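Local coordinates for protein homoserine kinase (Cytophaga hutchinsonii, PDB 4P52) that probably catalyses the ATP-dependent phosphorylation of L-homoserine to O-phospho-L-homoserine on the way to threonine, as a kinase of the GHMP family, at residues Ile27-Pro32 / Gly327-Ile331; Ser159-Asp163 / Val176-Leu182; Tyr170-Leu175 / Val184-Val189; Asn228-Leu232 / Leu243-Gln249. All blocks are in the same frame, centred on the assembly; numbering follows the deposited sequence.

Contact 1: Ile27-Pro32 / Gly327-Ile331; sequences IKVFAP and GPKVI
Lys329 brings its ammonium to the Phe30 ring. Its chain bends at chi2 and chi3 and sets NZ 5.0 Å from the centroid of the Phe30 ring, 28° off the ring normal, an off-centre cation-pi contact. On the same face Ile331 leans back over segment 27-32: CG1 lies between its own backbone N and carbonyl carbon (chi1 58°), which brings CD1 to 3.8 Å from Phe30 CB and lays CG1 across the extended chain of Lys28. Across the two segments the opposite face is aliphatic. There Ile27 CG1 meets Val330 CG1 at 3.8 Å, the two side chains at about a right angle, and Val29 CG1 rests on Pro328 CB. Antiparallel pairing joins the strands, with Phe30 N to Lys329 O (2.8 Å) almost straight. Beyond it, Pro32 lays CD 3.7 Å from Gly327 O. With a glycine here, the ring carbons against that carbonyl would be lost, and the Gly327 turn would probably be left freer to move. The chemistry is two-sided: Val29, Pro328 and Val330 turn apolar groups to helix 120-135, while on the other face lysines suit because Lys28 lays methylenes on Ile331 and salt-bridges Glu55, and Lys329 reaches the ring, so the C-terminal tail is held as an added strand.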
loop_
_atom_site.group_PDB
_atom_site.type_symbol
_atom_site.label_atom_id
_atom_site.label_comp_id
_atom_site.label_asym_id
_atom_site.label_seq_id
_atom_site.Cartn_x
_atom_site.Cartn_y
_atom_site.Cartn_z
ATOM N N ILE A 27 -18.306 28.910 -21.771
ATOM C CA ILE A 27 -18.630 27.827 -20.866
ATOM C C ILE A 27 -18.098 28.166 -19.485
ATOM O O ILE A 27 -17.095 28.837 -19.364
ATOM C CB ILE A 27 -18.029 26.509 -21.390
ATOM C CG1 ILE A 27 -18.559 25.313 -20.607
ATOM C CG2 ILE A 27 -16.518 26.583 -21.368
ATOM C CD1 ILE A 27 -18.236 23.962 -21.222
ATOM N N LYS A 28 -18.774 27.696 -18.448
ATOM C CA LYS A 28 -18.292 27.880 -17.104
ATOM C C LYS A 28 -18.138 26.509 -16.433
ATOM O O LYS A 28 -19.080 25.705 -16.424
ATOM C CB LYS A 28 -19.267 28.769 -16.349
ATOM C CG LYS A 28 -18.670 29.396 -15.117
ATOM C CD LYS A 28 -19.559 30.470 -14.514
ATOM C CE LYS A 28 -18.795 31.142 -13.380
ATOM N NZ LYS A 28 -19.699 31.926 -12.498
ATOM N N VAL A 29 -16.957 26.220 -15.897
ATOM C CA VAL A 29 -16.744 24.946 -15.230
ATOM C C VAL A 29 -16.334 25.148 -13.787
ATOM O O VAL A 29 -15.576 26.072 -13.451
ATOM C CB VAL A 29 -15.680 24.086 -15.927
ATOM C CG1 VAL A 29 -15.421 22.827 -15.113
ATOM C CG2 VAL A 29 -16.124 23.697 -17.333
ATOM N N PHE A 30 -16.813 24.266 -12.931
ATOM C CA PHE A 30 -16.401 24.268 -11.552
ATOM C C PHE A 30 -15.548 23.027 -11.307
ATOM O O PHE A 30 -15.864 21.956 -11.790
ATOM C CB PHE A 30 -17.636 24.281 -10.655
ATOM C CG PHE A 30 -17.378 23.855 -9.246
ATOM C CD1 PHE A 30 -17.321 22.488 -8.905
ATOM C CD2 PHE A 30 -17.193 24.809 -8.242
ATOM C CE1 PHE A 30 -17.085 22.078 -7.591
ATOM C CE2 PHE A 30 -16.966 24.409 -6.923
ATOM C CZ PHE A 30 -16.922 23.037 -6.596
ATOM N N ALA A 31 -14.464 23.160 -10.550
ATOM C CA ALA A 31 -13.626 21.999 -10.250
ATOM C C ALA A 31 -13.388 21.955 -8.750
ATOM O O ALA A 31 -13.142 22.992 -8.148
ATOM C CB ALA A 31 -12.333 22.033 -11.023
ATOM N N PRO A 32 -13.468 20.754 -8.142
ATOM C CA PRO A 32 -13.477 20.658 -6.696
ATOM C C PRO A 32 -12.124 20.685 -5.986
ATOM O O PRO A 32 -11.088 20.256 -6.532
ATOM C CB PRO A 32 -14.181 19.318 -6.458
ATOM C CG PRO A 32 -13.760 18.485 -7.612
ATOM C CD PRO A 32 -13.606 19.433 -8.778
ATOM N N GLY A 327 -16.224 14.945 -9.992
ATOM C CA GLY A 327 -15.073 15.704 -10.446
ATOM C C GLY A 327 -15.584 17.026 -10.986
ATOM O O GLY A 327 -16.461 17.626 -10.388
ATOM N N PRO A 328 -15.056 17.487 -12.135
ATOM C CA PRO A 328 -15.521 18.791 -12.635
ATOM C C PRO A 328 -16.951 18.752 -13.177
ATOM O O PRO A 328 -17.476 17.701 -13.482
ATOM C CB PRO A 328 -14.516 19.152 -13.736
ATOM C CG PRO A 328 -13.727 17.922 -13.991
ATOM C CD PRO A 328 -14.113 16.827 -13.046
ATOM N N LYS A 329 -17.543 19.924 -13.333
ATOM C CA LYS A 329 -18.973 20.078 -13.518
ATOM C C LYS A 329 -19.204 21.370 -14.309
ATOM O O LYS A 329 -18.656 22.401 -13.952
ATOM C CB LYS A 329 -19.556 20.236 -12.121
ATOM C CG LYS A 329 -21.040 20.131 -12.011
ATOM C CD LYS A 329 -21.497 21.048 -10.902
ATOM C CE LYS A 329 -21.128 20.560 -9.514
ATOM N NZ LYS A 329 -21.681 21.539 -8.528
ATOM N N VAL A 330 -20.002 21.317 -15.373
ATOM C CA VAL A 330 -20.352 22.516 -16.132
ATOM C C VAL A 330 -21.461 23.224 -15.373
ATOM O O VAL A 330 -22.403 22.593 -14.944
ATOM C CB VAL A 330 -20.805 22.146 -17.567
ATOM C CG1 VAL A 330 -20.967 23.386 -18.443
ATOM C CG2 VAL A 330 -19.799 21.195 -18.208
ATOM N N ILE A 331 -21.348 24.533 -15.185
ATOM C CA ILE A 331 -22.312 25.275 -14.334
ATOM C C ILE A 331 -22.979 26.514 -14.974
ATOM O O ILE A 331 -22.571 26.973 -16.049
ATOM C CB ILE A 331 -21.693 25.679 -12.971
ATOM C CG1 ILE A 331 -20.449 26.534 -13.185
ATOM C CG2 ILE A 331 -21.420 24.440 -12.104
ATOM C CD1 ILE A 331 -19.896 27.127 -11.914
HETATM O O HOH W 1 -21.637 26.686 -18.927
#

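Contact 2: Ser159-Asp163 / Val176-Leu182; sequences SAHAD and VRSYDPL
Tyr179 has a chi1 of -92°, off the usual staggered value, which swings its ring out of the hairpin turn toward the start of helix 162-170, where its hydroxyl meets the backbone of Ala162. His161 occupies the N-cap position, and its chi1 of -67° keeps the imidazole beside its own backbone N, so that CB and CD2 only skirt the phenol oxygen, which lies at the edge of the imidazole near its plane. The hydroxyl accepts a hydrogen bond from Ala162 N at 3.0 Å, rather bent. A tyrosine suits this place because it is long enough to span the gap and ends in an oxygen that can take up an N-H of the first helical turn, which no preceding turn of helix could satisfy.

Round this bond the packing is apolar. The small CB of Ala162 fits among three partners: Val176 CG2 at 3.9 Å, Tyr179 CE2 at 3.9 Å and Leu182 CD1 at 4.0 Å. Val176 also presses CG2 against Asp163 N, 3.8 Å away, and Met150 of helix 146-157 touches both Ala162 and Tyr179.

The turn that carries Tyr179 is itself braced. Ser178 OG donates to Pro181 O at 3.0 Å, with a cis peptide bond before Pro181, and Arg177 is salt-bridged to Asp183 while its NE donates to Asn228 of the second subunit. Arg177 and Ser178 together face Asp183, a classic beta bulge, and the whole is a bulged beta hairpin whose turn covers the N-terminus of the helix leading into it.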
loop_
_atom_site.group_PDB
_atom_site.type_symbol
_atom_site.label_atom_id
_atom_site.label_comp_id
_atom_site.label_asym_id
_atom_site.label_seq_id
_atom_site.Cartn_x
_atom_site.Cartn_y
_atom_site.Cartn_z
ATOM N N SER A 159 6.106 22.500 -10.245
ATOM C CA SER A 159 5.795 21.417 -9.322
ATOM C C SER A 159 4.343 20.959 -9.535
ATOM O O SER A 159 3.413 21.742 -9.339
ATOM C CB SER A 159 6.018 21.951 -7.894
ATOM O OG SER A 159 5.478 21.109 -6.901
ATOM N N ALA A 160 4.143 19.704 -9.930
ATOM C CA ALA A 160 2.781 19.181 -10.171
ATOM C C ALA A 160 2.404 18.029 -9.244
ATOM O O ALA A 160 3.213 17.128 -9.007
ATOM C CB ALA A 160 2.609 18.770 -11.625
ATOM N N HIS A 161 1.182 18.049 -8.712
ATOM C CA HIS A 161 0.772 16.984 -7.784
ATOM C C HIS A 161 -0.390 16.165 -8.295
ATOM O O HIS A 161 -1.531 16.603 -8.227
ATOM C CB HIS A 161 0.491 17.523 -6.377
ATOM C CG HIS A 161 1.711 18.028 -5.674
ATOM N ND1 HIS A 161 1.948 19.374 -5.463
ATOM C CD2 HIS A 161 2.776 17.371 -5.152
ATOM C CE1 HIS A 161 3.095 19.522 -4.828
ATOM N NE2 HIS A 161 3.619 18.324 -4.628
ATOM N N ALA A 162 -0.094 14.968 -8.797
ATOM C CA ALA A 162 -1.104 14.106 -9.385
ATOM C C ALA A 162 -2.143 13.682 -8.382
ATOM O O ALA A 162 -3.300 13.471 -8.742
ATOM C CB ALA A 162 -0.481 12.905 -10.033
ATOM N N ASP A 163 -1.755 13.578 -7.118
ATOM C CA ASP A 163 -2.729 13.213 -6.099
ATOM C C ASP A 163 -3.687 14.348 -5.761
ATOM O O ASP A 163 -4.684 14.130 -5.077
ATOM C CB ASP A 163 -2.086 12.628 -4.848
ATOM C CG ASP A 163 -1.196 13.610 -4.108
ATOM O OD1 ASP A 163 -0.991 14.773 -4.569
ATOM O OD2 ASP A 163 -0.684 13.185 -3.042
ATOM N N VAL A 176 -2.030 7.162 -6.878
ATOM C CA VAL A 176 -1.008 7.491 -7.873
ATOM C C VAL A 176 0.146 6.536 -7.642
ATOM O O VAL A 176 0.987 6.722 -6.722
ATOM C CB VAL A 176 -0.515 8.936 -7.774
ATOM C CG1 VAL A 176 0.504 9.215 -8.876
ATOM C CG2 VAL A 176 -1.692 9.888 -7.877
ATOM N N ARG A 177 0.172 5.499 -8.469
ATOM C CA ARG A 177 1.060 4.394 -8.257
ATOM C C ARG A 177 2.496 4.746 -8.673
ATOM O O ARG A 177 3.443 4.245 -8.077
ATOM C CB ARG A 177 0.529 3.207 -9.046
ATOM C CG ARG A 177 1.109 1.868 -8.660
ATOM C CD ARG A 177 1.737 1.286 -9.896
ATOM N NE ARG A 177 3.188 1.459 -9.911
ATOM C CZ ARG A 177 3.929 1.605 -11.010
ATOM N NH1 ARG A 177 3.367 1.661 -12.200
ATOM N NH2 ARG A 177 5.247 1.723 -10.913
ATOM N N SER A 178 2.637 5.598 -9.688
ATOM C CA SER A 178 3.925 6.099 -10.157
ATOM C C SER A 178 3.744 7.457 -10.851
ATOM O O SER A 178 2.687 7.707 -11.427
ATOM C CB SER A 178 4.553 5.077 -11.110
ATOM O OG SER A 178 5.692 5.590 -11.782
ATOM N N TYR A 179 4.759 8.330 -10.779
ATOM C CA TYR A 179 4.762 9.642 -11.484
ATOM C C TYR A 179 5.383 9.507 -12.862
ATOM O O TYR A 179 4.910 10.106 -13.823
ATOM C CB TYR A 179 5.492 10.743 -10.697
ATOM C CG TYR A 179 4.593 11.561 -9.778
ATOM C CD1 TYR A 179 4.226 11.075 -8.506
ATOM C CD2 TYR A 179 4.106 12.833 -10.161
ATOM C CE1 TYR A 179 3.398 11.817 -7.652
ATOM C CE2 TYR A 179 3.279 13.587 -9.304
ATOM C CZ TYR A 179 2.925 13.077 -8.052
ATOM O OH TYR A 179 2.108 13.792 -7.180
ATOM N N ASP A 180 6.447 8.726 -12.969
ATOM C CA ASP A 180 7.061 8.479 -14.263
ATOM C C ASP A 180 7.315 6.970 -14.463
ATOM O O ASP A 180 8.220 6.389 -13.846
ATOM C CB ASP A 180 8.337 9.321 -14.438
ATOM C CG ASP A 180 8.799 9.401 -15.892
ATOM O OD1 ASP A 180 7.967 9.240 -16.810
ATOM O OD2 ASP A 180 10.004 9.632 -16.123
ATOM N N PRO A 181 6.489 6.327 -15.314
ATOM C CA PRO A 181 5.394 6.981 -16.067
ATOM C C PRO A 181 4.171 7.217 -15.179
ATOM O O PRO A 181 4.051 6.598 -14.121
ATOM C CB PRO A 181 5.084 5.972 -17.172
ATOM C CG PRO A 181 5.471 4.639 -16.588
ATOM C CD PRO A 181 6.530 4.865 -15.536
ATOM N N LEU A 182 3.275 8.103 -15.598
ATOM C CA LEU A 182 2.140 8.485 -14.759
ATOM C C LEU A 182 1.119 7.357 -14.708
ATOM O O LEU A 182 0.518 6.992 -15.727
ATOM C CB LEU A 182 1.522 9.778 -15.271
ATOM C CG LEU A 182 0.540 10.552 -14.387
ATOM C CD1 LEU A 182 0.960 10.595 -12.920
ATOM C CD2 LEU A 182 0.365 11.957 -14.955
#

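Contact 3: Tyr170-Leu175 / Val184-Val189; sequences YGGFVL and VVKLPV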
loop_
_atom_site.group_PDB
_atom_site.type_symbol
_atom_site.label_atom_id
_atom_site.label_comp_id
_atom_site.label_asym_id
_atom_site.label_seq_id
_atom_site.Cartn_x
_atom_site.Cartn_y
_atom_site.Cartn_z
ATOM N N TYR A 170 -10.859 13.568 -12.322
ATOM C CA TYR A 170 -11.559 12.319 -12.548
ATOM C C TYR A 170 -12.663 12.118 -11.570
ATOM O O TYR A 170 -13.509 11.268 -11.781
ATOM C CB TYR A 170 -10.619 11.130 -12.423
ATOM C CG TYR A 170 -9.567 11.062 -13.487
ATOM C CD1 TYR A 170 -9.813 11.497 -14.778
ATOM C CD2 TYR A 170 -8.313 10.537 -13.208
ATOM C CE1 TYR A 170 -8.829 11.436 -15.758
ATOM C CE2 TYR A 170 -7.330 10.463 -14.180
ATOM C CZ TYR A 170 -7.599 10.904 -15.452
ATOM O OH TYR A 170 -6.613 10.804 -16.405
ATOM N N GLY A 171 -12.647 12.872 -10.477
ATOM C CA GLY A 171 -13.538 12.579 -9.357
ATOM C C GLY A 171 -13.093 11.354 -8.584
ATOM O O GLY A 171 -12.281 10.557 -9.055
ATOM N N GLY A 172 -13.601 11.232 -7.368
ATOM C CA GLY A 172 -13.439 10.019 -6.604
ATOM C C GLY A 172 -12.158 9.963 -5.817
ATOM O O GLY A 172 -11.550 11.002 -5.491
ATOM N N PHE A 173 -11.756 8.730 -5.523
ATOM C CA PHE A 173 -10.595 8.438 -4.721
ATOM C C PHE A 173 -9.538 7.756 -5.588
ATOM O O PHE A 173 -9.816 6.763 -6.252
ATOM C CB PHE A 173 -11.004 7.518 -3.577
ATOM C CG PHE A 173 -9.995 7.459 -2.492
ATOM C CD1 PHE A 173 -8.764 6.850 -2.713
ATOM C CD2 PHE A 173 -10.263 8.042 -1.248
ATOM C CE1 PHE A 173 -7.798 6.824 -1.722
ATOM C CE2 PHE A 173 -9.296 8.029 -0.245
ATOM C CZ PHE A 173 -8.059 7.416 -0.491
ATOM N N VAL A 174 -8.317 8.266 -5.541
ATOM C CA VAL A 174 -7.277 7.888 -6.477
ATOM C C VAL A 174 -5.972 7.452 -5.797
ATOM O O VAL A 174 -5.534 8.040 -4.786
ATOM C CB VAL A 174 -7.028 9.066 -7.450
ATOM C CG1 VAL A 174 -5.653 9.006 -8.081
ATOM C CG2 VAL A 174 -8.120 9.115 -8.517
ATOM N N LEU A 175 -5.359 6.406 -6.356
ATOM C CA LEU A 175 -3.990 6.027 -6.017
ATOM C C LEU A 175 -3.090 6.406 -7.185
ATOM O O LEU A 175 -3.364 6.054 -8.352
ATOM C CB LEU A 175 -3.889 4.527 -5.723
ATOM C CG LEU A 175 -2.533 3.813 -5.815
ATOM C CD1 LEU A 175 -1.725 4.067 -4.566
ATOM C CD2 LEU A 175 -2.720 2.318 -5.930
ATOM N N VAL A 184 -2.119 6.017 -12.695
ATOM C CA VAL A 184 -3.193 6.439 -11.798
ATOM C C VAL A 184 -4.315 5.409 -11.775
ATOM O O VAL A 184 -4.700 4.870 -12.802
ATOM C CB VAL A 184 -3.734 7.812 -12.230
ATOM C CG1 VAL A 184 -4.978 8.163 -11.438
ATOM C CG2 VAL A 184 -2.652 8.850 -12.032
ATOM N N VAL A 185 -4.831 5.143 -10.584
ATOM C CA VAL A 185 -5.796 4.074 -10.385
ATOM C C VAL A 185 -6.937 4.626 -9.574
ATOM O O VAL A 185 -6.707 5.142 -8.497
ATOM C CB VAL A 185 -5.134 2.878 -9.645
ATOM C CG1 VAL A 185 -6.146 1.787 -9.328
ATOM C CG2 VAL A 185 -4.007 2.308 -10.486
ATOM N N LYS A 186 -8.164 4.565 -10.083
ATOM C CA LYS A 186 -9.302 5.009 -9.284
ATOM C C LYS A 186 -9.812 3.868 -8.402
ATOM O O LYS A 186 -10.016 2.762 -8.874
ATOM C CB LYS A 186 -10.438 5.535 -10.153
ATOM C CG LYS A 186 -11.588 6.075 -9.279
ATOM C CD LYS A 186 -12.806 6.586 -10.028
ATOM C CE LYS A 186 -12.438 7.783 -10.894
ATOM N NZ LYS A 186 -13.656 8.585 -11.142
ATOM N N LEU A 187 -10.047 4.140 -7.124
ATOM C CA LEU A 187 -10.473 3.084 -6.203
ATOM C C LEU A 187 -11.888 3.313 -5.690
ATOM O O LEU A 187 -12.270 4.452 -5.461
ATOM C CB LEU A 187 -9.516 3.025 -5.013
ATOM C CG LEU A 187 -8.047 2.772 -5.335
ATOM C CD1 LEU A 187 -7.235 2.965 -4.063
ATOM C CD2 LEU A 187 -7.853 1.382 -5.912
ATOM N N PRO A 188 -12.669 2.232 -5.491
ATOM C CA PRO A 188 -13.971 2.396 -4.841
ATOM C C PRO A 188 -13.814 2.683 -3.343
ATOM O O PRO A 188 -12.875 2.215 -2.708
ATOM C CB PRO A 188 -14.616 1.031 -5.024
ATOM C CG PRO A 188 -13.455 0.089 -5.024
ATOM C CD PRO A 188 -12.412 0.820 -5.826
ATOM N N VAL A 189 -14.735 3.454 -2.790
ATOM C CA VAL A 189 -14.720 3.752 -1.374
ATOM C C VAL A 189 -16.107 3.534 -0.790
ATOM O O VAL A 189 -17.094 3.612 -1.518
ATOM C CB VAL A 189 -14.265 5.209 -1.134
ATOM C CG1 VAL A 189 -12.742 5.258 -1.283
ATOM C CG2 VAL A 189 -15.013 6.187 -2.054
HETATM O O HOH W 2 -13.554 6.624 -6.359
#
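Val174 and Val184 meet CG1 to CG1 at 3.5 Å, in the part of the hairpin where buried side chains and paired bonds hold the strands together. Beside them Leu175 N donates to Val185 O and Val185 N to Leu175 O, both at 2.8 Å, an antiparallel hydrogen-bonded pair. Beta-branched Val174, Val184 and Val185 suit extended strand backbone. Leu187 N bonds to Phe173 O at 2.8 Å, nearly straight, and Leu187 CD1 comes to 4.0 Å from Leu175 CB. Past this point the strands part. Phe173 N and Leu187 O are joined through a water, and Val189 CG1 covers the base of the Phe173 side chain, 3.7 Å from CB. The solvent side belongs to Lys186. A bend at chi3 (-63°) turns its exposed chain back so that NZ donates to Tyr170 O at 2.8 Å, from well above the carbonyl plane, with a second, weak bond to Gly171 O. A cation is apt at the end of helix 162-170, where carbonyls would probably give a negative potential; Gly171 leaves the helix with positive phi, which favours glycine. Ala166 of that helix touches Val174 and Val184; on the other face Phe173 meets Leu236 of helix 219-237, Leu175 meets Leu45 of strand 45-49, and Val185 packs on Leu243 of the second subunit.

Contact 4: Asn228-Leu232 / Leu243-Gln249; sequences NVGGL and LIGRSMQ
Leu243 O is gripped twice by Ser247, by the backbone N at 2.8 Å and by OG at 3.0 Å, while both residues press on Gly231 of the facing helix. Serine suits the site because its hydroxyl is turned to its own helix and leaves only a small side chain between the two. OG sits 3.2 Å from Gly231 CA, where any side chain would collide with it, so glycine lets the axes approach to 8.4 Å, running antiparallel at 157°. Leu243 lays CG against Gly231 O. Leu232 sends CD1 to Ile244 CG2 at 3.7 Å, the two side chains crossing at about a right angle, and to CG of Met248, deposited as selenomethionine. Asn228 completes the contact: ND2 donates to Gln249 O at 3.3 Å from above the carbonyl plane, and OD1 accepts from Arg177 NE of the second subunit. A leucine here would probably cost that Arg177 NE its amide acceptor, and Gln249 O this N-H. The contact joins helix 219-237 to helix 241-247. Cys40 of a loop lies against Asn228 and Leu232, Phe289 and Leu291 of strand 288-292 receive Met248, and Arg246 salt-bridges Asp183 of the second subunit.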
loop_
_atom_site.group_PDB
_atom_site.type_symbol
_atom_site.label_atom_id
_atom_site.label_comp_id
_atom_site.label_asym_id
_atom_site.label_seq_id
_atom_site.Cartn_x
_atom_site.Cartn_y
_atom_site.Cartn_z
ATOM N N ASN A 228 0.987 0.565 6.331
ATOM C CA ASN A 228 -0.226 1.350 6.557
ATOM C C ASN A 228 -0.917 1.720 5.263
ATOM O O ASN A 228 -2.148 1.675 5.180
ATOM C CB ASN A 228 0.052 2.588 7.423
ATOM C CG ASN A 228 0.381 2.228 8.877
ATOM O OD1 ASN A 228 0.305 1.064 9.278
ATOM N ND2 ASN A 228 0.747 3.227 9.677
ATOM N N VAL A 229 -0.129 2.040 4.246
ATOM C CA VAL A 229 -0.668 2.415 2.945
ATOM C C VAL A 229 -1.391 1.213 2.349
ATOM O O VAL A 229 -2.463 1.349 1.730
ATOM C CB VAL A 229 0.450 2.933 2.018
ATOM C CG1 VAL A 229 0.052 2.913 0.551
ATOM C CG2 VAL A 229 0.871 4.335 2.445
ATOM N N GLY A 230 -0.825 0.030 2.549
ATOM C CA GLY A 230 -1.498 -1.196 2.124
ATOM C C GLY A 230 -2.775 -1.432 2.925
ATOM O O GLY A 230 -3.791 -1.857 2.370
ATOM N N GLY A 231 -2.708 -1.156 4.228
ATOM C CA GLY A 231 -3.818 -1.362 5.135
ATOM C C GLY A 231 -4.956 -0.445 4.754
ATOM O O GLY A 231 -6.110 -0.832 4.837
ATOM N N LEU A 232 -4.620 0.772 4.321
ATOM C CA LEU A 232 -5.618 1.762 3.931
ATOM C C LEU A 232 -6.281 1.409 2.593
ATOM O O LEU A 232 -7.503 1.441 2.480
ATOM C CB LEU A 232 -4.980 3.149 3.862
ATOM C CG LEU A 232 -5.835 4.404 3.723
ATOM C CD1 LEU A 232 -7.000 4.407 4.686
ATOM C CD2 LEU A 232 -4.968 5.612 4.012
ATOM N N LEU A 243 -10.247 -1.108 9.893
ATOM C CA LEU A 243 -8.912 -1.269 9.318
ATOM C C LEU A 243 -8.391 0.099 8.885
ATOM O O LEU A 243 -7.227 0.431 9.156
ATOM C CB LEU A 243 -8.915 -2.249 8.131
ATOM C CG LEU A 243 -7.605 -2.561 7.372
ATOM C CD1 LEU A 243 -6.525 -3.104 8.301
ATOM C CD2 LEU A 243 -7.810 -3.501 6.185
ATOM N N ILE A 244 -9.263 0.879 8.237
ATOM C CA ILE A 244 -8.982 2.277 7.890
ATOM C C ILE A 244 -8.571 3.112 9.117
ATOM O O ILE A 244 -7.572 3.823 9.085
ATOM C CB ILE A 244 -10.175 2.926 7.202
ATOM C CG1 ILE A 244 -10.464 2.209 5.893
ATOM C CG2 ILE A 244 -9.890 4.400 6.941
ATOM C CD1 ILE A 244 -11.686 2.728 5.166
ATOM N N GLY A 245 -9.318 2.988 10.206
ATOM C CA GLY A 245 -8.980 3.684 11.439
ATOM C C GLY A 245 -7.551 3.403 11.848
ATOM O O GLY A 245 -6.778 4.320 12.130
ATOM N N ARG A 246 -7.193 2.124 11.860
ATOM C CA ARG A 246 -5.882 1.711 12.327
ATOM C C ARG A 246 -4.789 2.061 11.322
ATOM O O ARG A 246 -3.680 2.379 11.719
ATOM C CB ARG A 246 -5.879 0.219 12.654
ATOM C CG ARG A 246 -6.260 -0.143 14.092
ATOM C CD ARG A 246 -6.429 -1.655 14.221
ATOM N NE ARG A 246 -6.855 -2.216 12.930
ATOM C CZ ARG A 246 -7.578 -3.319 12.764
ATOM N NH1 ARG A 246 -7.981 -4.004 13.822
ATOM N NH2 ARG A 246 -7.904 -3.727 11.535
ATOM N N SER A 247 -5.119 2.023 10.036
ATOM C CA SER A 247 -4.189 2.360 8.964
ATOM C C SER A 247 -3.884 3.843 8.777
ATOM O O SER A 247 -2.898 4.197 8.118
ATOM C CB SER A 247 -4.683 1.806 7.639
ATOM O OG SER A 247 -4.576 0.403 7.699
HETATM N N MSE A 248 -4.700 4.718 9.351
HETATM C CA MSE A 248 -4.450 6.134 9.198
HETATM C C MSE A 248 -3.524 6.672 10.243
HETATM O O MSE A 248 -3.918 7.517 11.046
HETATM C CB MSE A 248 -5.770 6.808 9.298
HETATM C CG MSE A 248 -6.328 6.778 7.899
HETATM SE SE MSE A 248 -8.108 7.565 8.123
HETATM C CE MSE A 248 -7.488 9.446 7.945
ATOM N N GLN A 249 -2.294 6.169 10.239
ATOM C CA GLN A 249 -1.208 6.642 11.095
ATOM C C GLN A 249 -0.126 7.114 10.150
ATOM O O GLN A 249 0.232 6.407 9.192
ATOM C CB GLN A 249 -0.623 5.530 11.980
ATOM C CG GLN A 249 -1.565 4.759 12.889
ATOM C CD GLN A 249 -2.505 5.660 13.676
ATOM O OE1 GLN A 249 -2.113 6.730 14.150
ATOM N NE2 GLN A 249 -3.762 5.232 13.812
#

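Along the chain, contact 1 joins a strand near the start to the C-terminal end and encloses the other three; contacts 2 and 3 interleave on helix 162-170 and the hairpin 173-178/183-187, and contact 4 follows. Contacts 1, 2 and 3 reach one mixed sheet. The centres of contacts 1 and 3 are about 19 Å apart, those of 2 and 3 about 13 Å, and these last two share strand 173-178. Contact 4, two helices with no strand of that sheet, lies on the opposite side of the chain's centre from contact 1, their centres about 32 Å apart. Contacts 2, 3 and 4 all touch the second subunit, so the hairpin of one chain packs on the helix pair of the other.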